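Local coordinates for protein galactose mutarotase related enzyme (Lactobacillus acidophilus, PDB 3DCD) that probably binds a carbohydrate and may act as a sugar isomerase of the aldose 1-epimerase family, although its function has not been established, at residues 34-42 / 240-251. Sequence-based numbering, arbitrary orientation.
Sequences MWQANPEIW and WSQYPKTDNYVC
Tyr-249 lays one face of its phenol ring against the indole of Trp-35, an offset stack with planes 25° apart and the tyrosine CD1 3.6 Å from the tryptophan CE3. With its CG between the backbone N and the carbonyl carbon (chi1 79°), Tyr-249 turns its ring across Trp-35; the Ser-241 hydroxyl lies over the opposite face, toward the rim. Trp-42 lies nearly parallel to the same phenol but slid aside, whereas Trp-240 turns the edge of its six-membered ring to the face of the Trp-42 indole, its CZ3 3.7 Å from CD2 of Trp-42 in a T-shaped pair. SG of Cys-251 comes in obliquely, 3.4 Å from CZ3 of Trp-42. This aromatic cluster joins the loop between strands 20-26 and 48-49 to the hairpin of antiparallel strands 236-240 and 249-256, within the beta-rich galactose mutarotase-like fold; His-143 from strand 136-147 also meets the Trp-42 ring. Within the loop, Trp-35 NE1 donates to Trp-42 O at 2.9 Å, in the indole plane, which fixes the rotation of the stacked ring. Gln-242, bent at chi2 (55°), turns NE2 to Ile-41 O at 3.1 Å, while Ile-41 CG2 packs on CB of Gln-242. Farther out, Asp-247 OD2 lies at the edge of Trp-35, 3.5 Å from CH2.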
# COMPACT_ATOMS: atom_id res chain seq x y z
N MSE A 34 -9.32 -9.47 3.40
CA MSE A 34 -8.79 -8.92 2.16
C MSE A 34 -9.80 -8.97 1.02
O MSE A 34 -10.44 -10.00 0.79
CB MSE A 34 -7.53 -9.66 1.71
CG MSE A 34 -6.48 -9.78 2.78
SE MSE A 34 -5.91 -8.05 3.57
CE MSE A 34 -5.37 -7.12 1.97
N TRP A 35 -9.90 -7.85 0.31
CA TRP A 35 -10.59 -7.75 -0.97
C TRP A 35 -10.15 -8.88 -1.91
O TRP A 35 -8.95 -9.15 -2.05
CB TRP A 35 -10.32 -6.39 -1.59
CG TRP A 35 -10.74 -6.21 -3.04
CD1 TRP A 35 -9.91 -6.07 -4.12
CD2 TRP A 35 -12.07 -6.12 -3.55
NE1 TRP A 35 -10.64 -5.90 -5.27
CE2 TRP A 35 -11.97 -5.93 -4.95
CE3 TRP A 35 -13.33 -6.18 -2.96
CZ2 TRP A 35 -13.09 -5.81 -5.76
CZ3 TRP A 35 -14.45 -6.07 -3.79
CH2 TRP A 35 -14.32 -5.88 -5.17
N GLN A 36 -11.12 -9.55 -2.54
CA GLN A 36 -10.84 -10.77 -3.30
C GLN A 36 -10.66 -10.56 -4.80
O GLN A 36 -10.79 -11.49 -5.60
CB GLN A 36 -11.88 -11.86 -2.99
CG GLN A 36 -11.70 -12.41 -1.58
CD GLN A 36 -10.29 -12.96 -1.38
OE1 GLN A 36 -9.88 -13.88 -2.10
NE2 GLN A 36 -9.54 -12.40 -0.42
N ALA A 37 -10.36 -9.31 -5.17
CA ALA A 37 -9.86 -8.99 -6.51
C ALA A 37 -10.89 -9.25 -7.63
O ALA A 37 -10.53 -9.73 -8.70
CB ALA A 37 -8.57 -9.75 -6.78
N ASN A 38 -12.16 -8.93 -7.38
CA ASN A 38 -13.20 -9.05 -8.41
C ASN A 38 -12.78 -8.26 -9.66
O ASN A 38 -12.71 -7.03 -9.60
CB ASN A 38 -14.51 -8.50 -7.81
CG ASN A 38 -15.69 -8.65 -8.74
OD1 ASN A 38 -15.56 -8.99 -9.91
ND2 ASN A 38 -16.88 -8.37 -8.20
N PRO A 39 -12.50 -8.95 -10.79
CA PRO A 39 -11.96 -8.23 -11.96
C PRO A 39 -12.93 -7.26 -12.61
O PRO A 39 -12.52 -6.47 -13.46
CB PRO A 39 -11.63 -9.37 -12.95
CG PRO A 39 -12.54 -10.48 -12.57
CD PRO A 39 -12.66 -10.39 -11.06
N GLU A 40 -14.21 -7.35 -12.23
CA GLU A 40 -15.24 -6.43 -12.70
C GLU A 40 -15.07 -5.05 -12.08
O GLU A 40 -15.58 -4.06 -12.60
CB GLU A 40 -16.64 -6.99 -12.38
CG GLU A 40 -16.94 -8.29 -13.15
CD GLU A 40 -17.40 -8.04 -14.59
OE1 GLU A 40 -17.52 -6.88 -15.01
OE2 GLU A 40 -17.64 -9.03 -15.31
N ILE A 41 -14.34 -5.00 -10.96
CA ILE A 41 -14.17 -3.77 -10.19
C ILE A 41 -12.70 -3.36 -10.12
O ILE A 41 -12.31 -2.25 -10.54
CB ILE A 41 -14.70 -3.94 -8.74
CG1 ILE A 41 -16.17 -4.42 -8.71
CG2 ILE A 41 -14.50 -2.65 -7.92
CD1 ILE A 41 -17.19 -3.42 -9.27
N TRP A 42 -11.89 -4.26 -9.56
CA TRP A 42 -10.45 -4.02 -9.37
C TRP A 42 -9.78 -5.37 -9.15
O TRP A 42 -9.97 -6.00 -8.11
CB TRP A 42 -10.21 -3.04 -8.19
CG TRP A 42 -8.72 -2.82 -7.93
CD1 TRP A 42 -7.77 -2.47 -8.84
CD2 TRP A 42 -8.03 -2.97 -6.67
NE1 TRP A 42 -6.53 -2.37 -8.23
CE2 TRP A 42 -6.66 -2.67 -6.91
CE3 TRP A 42 -8.44 -3.31 -5.38
CZ2 TRP A 42 -5.70 -2.74 -5.90
CZ3 TRP A 42 -7.49 -3.36 -4.37
CH2 TRP A 42 -6.13 -3.06 -4.64
N TRP A 240 -8.28 4.91 -0.89
CA TRP A 240 -8.86 4.80 -2.22
C TRP A 240 -9.84 3.62 -2.31
O TRP A 240 -9.63 2.58 -1.70
CB TRP A 240 -7.73 4.62 -3.27
CG TRP A 240 -8.18 4.28 -4.69
CD1 TRP A 240 -8.57 5.16 -5.67
CD2 TRP A 240 -8.28 2.97 -5.27
NE1 TRP A 240 -8.90 4.47 -6.83
CE2 TRP A 240 -8.72 3.13 -6.61
CE3 TRP A 240 -8.02 1.68 -4.79
CZ2 TRP A 240 -8.93 2.04 -7.46
CZ3 TRP A 240 -8.22 0.60 -5.64
CH2 TRP A 240 -8.67 0.79 -6.96
N SER A 241 -10.88 3.80 -3.10
CA SER A 241 -11.66 2.66 -3.60
C SER A 241 -12.07 2.97 -5.04
O SER A 241 -11.95 4.13 -5.48
CB SER A 241 -12.86 2.40 -2.69
OG SER A 241 -13.47 1.15 -3.01
N GLN A 242 -12.54 1.96 -5.78
CA GLN A 242 -12.80 2.12 -7.22
C GLN A 242 -13.96 3.07 -7.46
O GLN A 242 -14.88 3.18 -6.64
CB GLN A 242 -13.06 0.75 -7.89
CG GLN A 242 -13.05 0.75 -9.43
CD GLN A 242 -11.76 1.32 -9.99
OE1 GLN A 242 -11.59 2.53 -10.10
NE2 GLN A 242 -10.83 0.45 -10.33
N TYR A 243 -13.89 3.79 -8.59
CA TYR A 243 -14.91 4.72 -9.04
C TYR A 243 -14.72 4.88 -10.56
O TYR A 243 -13.59 4.93 -11.03
CB TYR A 243 -14.74 6.09 -8.35
CG TYR A 243 -15.86 7.04 -8.64
CD1 TYR A 243 -15.86 7.85 -9.78
CD2 TYR A 243 -16.96 7.14 -7.76
CE1 TYR A 243 -16.90 8.72 -10.06
CE2 TYR A 243 -18.01 8.02 -8.03
CZ TYR A 243 -17.97 8.80 -9.18
OH TYR A 243 -19.01 9.66 -9.45
N PRO A 244 -15.82 4.96 -11.35
CA PRO A 244 -17.25 4.96 -11.02
C PRO A 244 -17.87 3.59 -10.69
O PRO A 244 -18.95 3.57 -10.11
CB PRO A 244 -17.90 5.53 -12.28
CG PRO A 244 -17.03 5.07 -13.37
CD PRO A 244 -15.62 5.11 -12.80
N LYS A 245 -17.22 2.48 -11.04
CA LYS A 245 -17.71 1.15 -10.65
C LYS A 245 -17.28 0.86 -9.22
O LYS A 245 -16.09 0.74 -8.96
CB LYS A 245 -17.18 0.06 -11.58
CG LYS A 245 -17.75 0.12 -12.98
CD LYS A 245 -17.08 -0.94 -13.84
CE LYS A 245 -17.92 -1.28 -15.05
NZ LYS A 245 -17.19 -2.17 -16.00
N THR A 246 -18.22 0.78 -8.29
CA THR A 246 -17.87 0.70 -6.87
C THR A 246 -18.13 -0.68 -6.28
O THR A 246 -18.93 -1.45 -6.80
CB THR A 246 -18.64 1.76 -6.06
OG1 THR A 246 -20.05 1.46 -6.11
CG2 THR A 246 -18.39 3.16 -6.63
N ASP A 247 -17.45 -0.98 -5.18
CA ASP A 247 -17.77 -2.17 -4.40
C ASP A 247 -17.34 -1.96 -2.95
O ASP A 247 -16.78 -0.91 -2.58
CB ASP A 247 -17.08 -3.41 -5.00
CG ASP A 247 -17.87 -4.70 -4.76
OD1 ASP A 247 -18.61 -4.81 -3.74
OD2 ASP A 247 -17.76 -5.60 -5.60
N ASN A 248 -17.61 -2.96 -2.12
CA ASN A 248 -17.53 -2.79 -0.67
C ASN A 248 -16.15 -3.16 -0.12
O ASN A 248 -15.96 -4.19 0.54
CB ASN A 248 -18.67 -3.56 0.01
CG ASN A 248 -20.04 -3.07 -0.44
OD1 ASN A 248 -20.30 -1.87 -0.46
ND2 ASN A 248 -20.90 -4.00 -0.85
N TYR A 249 -15.19 -2.29 -0.43
CA TYR A 249 -13.83 -2.40 0.09
C TYR A 249 -13.21 -1.02 0.07
O TYR A 249 -13.74 -0.09 -0.55
CB TYR A 249 -12.97 -3.36 -0.77
CG TYR A 249 -12.48 -2.70 -2.05
CD1 TYR A 249 -13.30 -2.62 -3.18
CD2 TYR A 249 -11.20 -2.14 -2.12
CE1 TYR A 249 -12.85 -2.02 -4.35
CE2 TYR A 249 -10.74 -1.51 -3.30
CZ TYR A 249 -11.58 -1.45 -4.40
OH TYR A 249 -11.15 -0.84 -5.57
N VAL A 250 -12.06 -0.90 0.72
CA VAL A 250 -11.29 0.34 0.70
C VAL A 250 -9.83 -0.05 0.84
O VAL A 250 -9.52 -1.03 1.53
CB VAL A 250 -11.76 1.32 1.83
CG1 VAL A 250 -11.38 0.81 3.24
CG2 VAL A 250 -11.21 2.76 1.57
N CYS A 251 -8.94 0.71 0.19
CA CYS A 251 -7.51 0.51 0.38
C CYS A 251 -6.95 1.62 1.27
O CYS A 251 -7.34 2.79 1.15
CB CYS A 251 -6.75 0.54 -0.96
SG CYS A 251 -7.20 -0.74 -2.15
O HOH W 1 -17.31 -8.10 -5.54